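Local coordinates for FEZ-1 protein (Fluoribacter gormanii, PDB 5WCK) that probably hydrolyses the beta-lactam ring of antibiotics as a monomeric, zinc-dependent metallo-beta-lactamase of subclass B3, at residues A[160-174]-A[206-218]. The protein carries 2 engineered substitutions. Residues are numbered along the deposited sequence; the frame is centred on the assembly and turned at random.
Sequences LKDHGKQYQAVIIGS and MRCDIFLGSHAGM. With ZN (zinc ion), chain C; SO4 (sulfate ion), chain H.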
loop_
_atom_site.group_PDB
_atom_site.type_symbol
_atom_site.label_atom_id
_atom_site.label_comp_id
_atom_site.label_asym_id
_atom_site.label_seq_id
_atom_site.Cartn_x
_atom_site.Cartn_y
_atom_site.Cartn_z
ATOM N N LEU A 160 -13.736 -9.882 -2.446
ATOM C CA LEU A 160 -14.841 -8.932 -2.395
ATOM C C LEU A 160 -15.997 -9.519 -3.225
ATOM O O LEU A 160 -15.767 -10.093 -4.292
ATOM C CB LEU A 160 -14.410 -7.577 -2.983
ATOM C CG LEU A 160 -13.371 -6.788 -2.182
ATOM C CD1 LEU A 160 -12.824 -5.621 -2.963
ATOM C CD2 LEU A 160 -13.957 -6.309 -0.862
ATOM N N LYS A 161 -17.218 -9.415 -2.705
ATOM C CA LYS A 161 -18.401 -9.740 -3.493
ATOM C C LYS A 161 -18.952 -8.436 -4.070
ATOM O O LYS A 161 -19.156 -7.484 -3.325
ATOM C CB LYS A 161 -19.442 -10.466 -2.636
ATOM C CG LYS A 161 -20.518 -11.184 -3.446
ATOM C CD LYS A 161 -21.664 -11.745 -2.632
ATOM C CE LYS A 161 -22.725 -12.385 -3.504
ATOM N NZ LYS A 161 -23.656 -13.221 -2.707
ATOM N N ASP A 162 -19.156 -8.401 -5.393
ATOM C CA ASP A 162 -19.636 -7.218 -6.146
ATOM C C ASP A 162 -20.616 -7.688 -7.228
ATOM O O ASP A 162 -20.267 -8.507 -8.083
ATOM C CB ASP A 162 -18.470 -6.444 -6.782
ATOM C CG ASP A 162 -18.829 -5.063 -7.317
ATOM O OD1 ASP A 162 -19.479 -4.291 -6.584
ATOM O OD2 ASP A 162 -18.454 -4.769 -8.463
ATOM N N HIS A 163 -21.849 -7.167 -7.177
ATOM C CA HIS A 163 -22.904 -7.527 -8.129
ATOM C C HIS A 163 -23.042 -9.055 -8.204
ATOM O O HIS A 163 -23.137 -9.627 -9.292
ATOM C CB HIS A 163 -22.618 -6.897 -9.503
ATOM C CG HIS A 163 -22.626 -5.403 -9.487
ATOM N ND1 HIS A 163 -21.529 -4.662 -9.079
ATOM C CD2 HIS A 163 -23.589 -4.508 -9.811
ATOM C CE1 HIS A 163 -21.822 -3.378 -9.158
ATOM N NE2 HIS A 163 -23.074 -3.257 -9.607
ATOM N N GLY A 164 -23.001 -9.705 -7.035
ATOM C CA GLY A 164 -23.247 -11.136 -6.898
ATOM C C GLY A 164 -22.049 -12.012 -7.247
ATOM O O GLY A 164 -22.148 -13.236 -7.159
ATOM N N LYS A 165 -20.918 -11.401 -7.623
ATOM C CA LYS A 165 -19.749 -12.108 -8.153
ATOM C C LYS A 165 -18.536 -11.898 -7.223
ATOM O O LYS A 165 -18.506 -10.960 -6.464
ATOM C CB LYS A 165 -19.502 -11.661 -9.591
ATOM C CG LYS A 165 -20.533 -12.227 -10.564
ATOM C CD LYS A 165 -20.317 -11.840 -11.995
ATOM C CE LYS A 165 -20.861 -10.464 -12.318
ATOM N NZ LYS A 165 -20.952 -10.251 -13.783
ATOM N N GLN A 166 -17.594 -12.844 -7.283
ATOM C CA GLN A 166 -16.430 -12.911 -6.388
ATOM C C GLN A 166 -15.195 -12.358 -7.104
ATOM O O GLN A 166 -14.867 -12.758 -8.216
ATOM C CB GLN A 166 -16.132 -14.362 -6.002
ATOM C CG GLN A 166 -17.265 -15.039 -5.240
ATOM C CD GLN A 166 -17.451 -14.475 -3.853
ATOM O OE1 GLN A 166 -16.513 -14.392 -3.064
ATOM N NE2 GLN A 166 -18.680 -14.115 -3.526
ATOM N N TYR A 167 -14.447 -11.477 -6.424
ATOM C CA TYR A 167 -13.232 -10.919 -7.008
ATOM C C TYR A 167 -12.122 -10.876 -5.959
ATOM O O TYR A 167 -12.385 -10.438 -4.843
ATOM C CB TYR A 167 -13.466 -9.500 -7.507
ATOM C CG TYR A 167 -14.579 -9.368 -8.514
ATOM C CD1 TYR A 167 -14.378 -9.717 -9.830
ATOM C CD2 TYR A 167 -15.842 -8.944 -8.119
ATOM C CE1 TYR A 167 -15.406 -9.616 -10.755
ATOM C CE2 TYR A 167 -16.882 -8.852 -9.029
ATOM C CZ TYR A 167 -16.657 -9.189 -10.347
ATOM O OH TYR A 167 -17.678 -9.105 -11.252
ATOM N N GLN A 168 -10.896 -11.245 -6.344
ATOM C CA GLN A 168 -9.715 -11.015 -5.500
ATOM C C GLN A 168 -9.181 -9.593 -5.772
ATOM O O GLN A 168 -8.781 -9.258 -6.891
ATOM C CB GLN A 168 -8.624 -12.071 -5.718
ATOM C CG GLN A 168 -7.318 -11.741 -4.988
ATOM C CD GLN A 168 -6.563 -12.907 -4.391
ATOM O OE1 GLN A 168 -7.097 -13.660 -3.573
ATOM N NE2 GLN A 168 -5.279 -13.011 -4.720
ATOM N N ALA A 169 -9.169 -8.776 -4.710
ATOM C CA ALA A 169 -8.565 -7.455 -4.710
ATOM C C ALA A 169 -7.110 -7.585 -4.244
ATOM O O ALA A 169 -6.805 -8.279 -3.283
ATOM C CB ALA A 169 -9.334 -6.504 -3.825
ATOM N N VAL A 170 -6.233 -6.878 -4.941
ATOM C CA VAL A 170 -4.819 -6.893 -4.685
ATOM C C VAL A 170 -4.346 -5.434 -4.620
ATOM O O VAL A 170 -4.408 -4.727 -5.607
ATOM C CB VAL A 170 -4.043 -7.654 -5.775
ATOM C CG1 VAL A 170 -2.552 -7.605 -5.490
ATOM C CG2 VAL A 170 -4.511 -9.087 -5.950
ATOM N N ILE A 171 -3.868 -5.014 -3.445
ATOM C CA ILE A 171 -3.220 -3.701 -3.303
ATOM C C ILE A 171 -1.699 -3.918 -3.371
ATOM O O ILE A 171 -1.062 -4.294 -2.367
ATOM C CB ILE A 171 -3.659 -2.990 -2.006
ATOM C CG1 ILE A 171 -5.179 -2.901 -1.848
ATOM C CG2 ILE A 171 -3.029 -1.602 -1.906
ATOM C CD1 ILE A 171 -5.664 -2.528 -0.442
ATOM N N ILE A 172 -1.132 -3.734 -4.562
ATOM C CA ILE A 172 0.299 -3.952 -4.791
ATOM C C ILE A 172 1.077 -2.951 -3.934
ATOM O O ILE A 172 0.850 -1.734 -4.003
ATOM C CB ILE A 172 0.642 -3.856 -6.289
ATOM C CG1 ILE A 172 -0.064 -4.965 -7.077
ATOM C CG2 ILE A 172 2.145 -3.908 -6.490
ATOM C CD1 ILE A 172 0.124 -4.938 -8.575
ATOM N N GLY A 173 1.956 -3.452 -3.078
ATOM C CA GLY A 173 2.679 -2.569 -2.137
ATOM C C GLY A 173 3.628 -1.584 -2.793
ATOM O O GLY A 173 3.722 -0.459 -2.303
ATOM N N SER A 174 4.349 -2.114 -3.780
ATOM C CA SER A 174 5.344 -1.551 -4.741
ATOM C C SER A 174 6.431 -2.580 -5.031
ATOM O O SER A 174 6.951 -3.120 -4.097
ATOM C CB SER A 174 6.085 -0.290 -4.332
ATOM O OG SER A 174 7.061 0.050 -5.284
ATOM N N MET A 206 -0.114 -14.711 -8.860
ATOM C CA MET A 206 -1.194 -14.276 -7.947
ATOM C C MET A 206 -2.450 -13.920 -8.755
ATOM O O MET A 206 -2.403 -13.097 -9.677
ATOM C CB MET A 206 -0.792 -13.024 -7.146
ATOM C CG MET A 206 -1.781 -12.602 -6.087
ATOM S SD MET A 206 -1.163 -11.216 -5.075
ATOM C CE MET A 206 -0.057 -12.118 -3.997
ATOM N N ARG A 207 -3.586 -14.489 -8.353
ATOM C CA ARG A 207 -4.889 -14.076 -8.879
ATOM C C ARG A 207 -5.095 -12.589 -8.550
ATOM O O ARG A 207 -4.886 -12.148 -7.432
ATOM C CB ARG A 207 -5.986 -14.904 -8.210
ATOM C CG ARG A 207 -7.400 -14.637 -8.700
ATOM C CD ARG A 207 -7.717 -15.391 -9.975
ATOM N NE ARG A 207 -7.655 -16.836 -9.835
ATOM C CZ ARG A 207 -8.634 -17.608 -9.371
ATOM N NH1 ARG A 207 -8.414 -18.897 -9.198
ATOM N NH2 ARG A 207 -9.829 -17.102 -9.101
ATOM N N CYS A 208 -5.477 -11.834 -9.564
ATOM C CA CYS A 208 -5.623 -10.375 -9.415
ATOM C C CYS A 208 -6.806 -9.925 -10.274
ATOM O O CYS A 208 -6.669 -9.811 -11.490
ATOM C CB CYS A 208 -4.341 -9.694 -9.840
ATOM S SG CYS A 208 -4.391 -7.905 -9.541
ATOM N N ASP A 209 -7.939 -9.680 -9.627
ATOM C CA ASP A 209 -9.154 -9.228 -10.321
ATOM C C ASP A 209 -9.298 -7.710 -10.148
ATOM O O ASP A 209 -9.386 -6.979 -11.132
ATOM C CB ASP A 209 -10.418 -9.949 -9.844
ATOM C CG ASP A 209 -10.347 -11.468 -9.973
ATOM O OD1 ASP A 209 -10.034 -11.934 -11.072
ATOM O OD2 ASP A 209 -10.525 -12.145 -8.967
ATOM N N ILE A 210 -9.298 -7.230 -8.905
ATOM C CA ILE A 210 -9.433 -5.802 -8.616
ATOM C C ILE A 210 -8.035 -5.269 -8.299
ATOM O O ILE A 210 -7.415 -5.637 -7.311
ATOM C CB ILE A 210 -10.463 -5.538 -7.512
ATOM C CG1 ILE A 210 -11.871 -5.875 -8.023
ATOM C CG2 ILE A 210 -10.401 -4.082 -7.021
ATOM C CD1 ILE A 210 -12.910 -5.928 -6.962
ATOM N N PHE A 211 -7.530 -4.494 -9.243
ATOM C CA PHE A 211 -6.142 -4.099 -9.350
ATOM C C PHE A 211 -5.930 -2.750 -8.667
ATOM O O PHE A 211 -6.420 -1.742 -9.149
ATOM C CB PHE A 211 -5.767 -4.064 -10.834
ATOM C CG PHE A 211 -4.449 -3.426 -11.181
ATOM C CD1 PHE A 211 -3.367 -3.419 -10.315
ATOM C CD2 PHE A 211 -4.308 -2.803 -12.402
ATOM C CE1 PHE A 211 -2.174 -2.806 -10.679
ATOM C CE2 PHE A 211 -3.130 -2.169 -12.758
ATOM C CZ PHE A 211 -2.069 -2.171 -11.896
ATOM N N LEU A 212 -5.214 -2.754 -7.542
ATOM C CA LEU A 212 -4.988 -1.527 -6.757
ATOM C C LEU A 212 -3.504 -1.439 -6.392
ATOM O O LEU A 212 -2.695 -2.364 -6.699
ATOM C CB LEU A 212 -5.874 -1.556 -5.507
ATOM C CG LEU A 212 -7.373 -1.686 -5.766
ATOM C CD1 LEU A 212 -8.123 -1.977 -4.471
ATOM C CD2 LEU A 212 -7.919 -0.424 -6.422
ATOM N N GLY A 213 -3.140 -0.337 -5.730
ATOM C CA GLY A 213 -1.757 -0.099 -5.395
ATOM C C GLY A 213 -1.587 1.047 -4.426
ATOM O O GLY A 213 -2.527 1.736 -4.051
ATOM N N SER A 214 -0.355 1.180 -3.956
ATOM C CA SER A 214 0.001 2.241 -2.989
ATOM C C SER A 214 -0.024 3.641 -3.623
ATOM O O SER A 214 -0.145 4.628 -2.894
ATOM C CB SER A 214 1.304 1.920 -2.362
ATOM O OG SER A 214 2.317 1.740 -3.344
ATOM N N HIS A 215 0.085 3.727 -4.954
ATOM C CA HIS A 215 -0.016 4.966 -5.685
ATOM C C HIS A 215 -1.093 4.841 -6.771
ATOM O O HIS A 215 -1.166 3.837 -7.491
ATOM C CB HIS A 215 1.316 5.375 -6.337
ATOM C CG HIS A 215 2.384 5.770 -5.383
ATOM N ND1 HIS A 215 2.622 7.099 -5.081
ATOM C CD2 HIS A 215 3.247 5.054 -4.638
ATOM C CE1 HIS A 215 3.618 7.169 -4.223
ATOM N NE2 HIS A 215 4.026 5.939 -3.929
ATOM N N ALA A 216 -1.887 5.904 -6.894
ATOM C CA ALA A 216 -2.973 6.031 -7.870
ATOM C C ALA A 216 -2.506 5.731 -9.297
ATOM O O ALA A 216 -3.215 5.051 -10.065
ATOM C CB ALA A 216 -3.547 7.422 -7.787
ATOM N N GLY A 217 -1.310 6.208 -9.656
ATOM C CA GLY A 217 -0.791 6.065 -10.997
ATOM C C GLY A 217 -0.477 4.616 -11.373
ATOM O O GLY A 217 -0.442 4.282 -12.566
ATOM N N MET A 218 -0.292 3.733 -10.392
ATOM C CA MET A 218 0.003 2.324 -10.690
ATOM C C MET A 218 -1.170 1.686 -11.424
ATOM O O MET A 218 -0.955 0.810 -12.282
ATOM C CB MET A 218 0.257 1.526 -9.398
ATOM C CG MET A 218 1.474 1.979 -8.697
ATOM S SD MET A 218 1.556 1.179 -7.072
ATOM C CE MET A 218 3.271 1.454 -6.633
HETATM ZN ZN ZN C . 5.469 5.521 -2.531
HETATM S S SO4 H . -17.144 -11.802 -13.789
HETATM O O1 SO4 H . -15.908 -11.437 -14.480
HETATM O O2 SO4 H . -17.832 -10.556 -13.358
HETATM O O3 SO4 H . -18.050 -12.517 -14.729
HETATM O O4 SO4 H . -16.892 -12.684 -12.638
HETATM O O HOH W 1 7.317 5.196 -1.799
#
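Q168 bonds to 206-218 through three of its atoms, just before the first bridged pair, A169 with I210. Its backbone N donates to D209 OD2 at 2.8 Å, nearly straight (168°), using that oxygen's anti lone pair; its O accepts from D209 N and I210 N; and its side-chain NE2 reaches R207 O at 2.9 Å, more bent (137°). CG stands anti to the backbone N and the chain bends at chi2, bringing CG and NE2 to R207 O. The backbone ladder continues between strands 22° apart in N-to-C direction, hence parallel: V170 N to I210 O, L212 N to V170 O, I172 N to L212 O. On one face I210 CD1 lies 3.7 Å from Y167 CB. On the other, V170 CG2 sits 3.8 Å from C208 SG, disulfide-bonded to C242, while I172 CD1 meets F211 CE1 at 3.8 Å. At the far end S214 OG donates to G173 O (2.8 Å) from above the carbonyl plane; H71 also bonds that oxygen. One residue on, H215 NE2 binds zinc with D75 and H76. Strands 165-172 and 210-213, linked through helix 192-204, form a beta-alpha-beta crossover with the loops after the two strands at the zinc site, as in the alpha-beta/beta-alpha metallo-beta-lactamase fold.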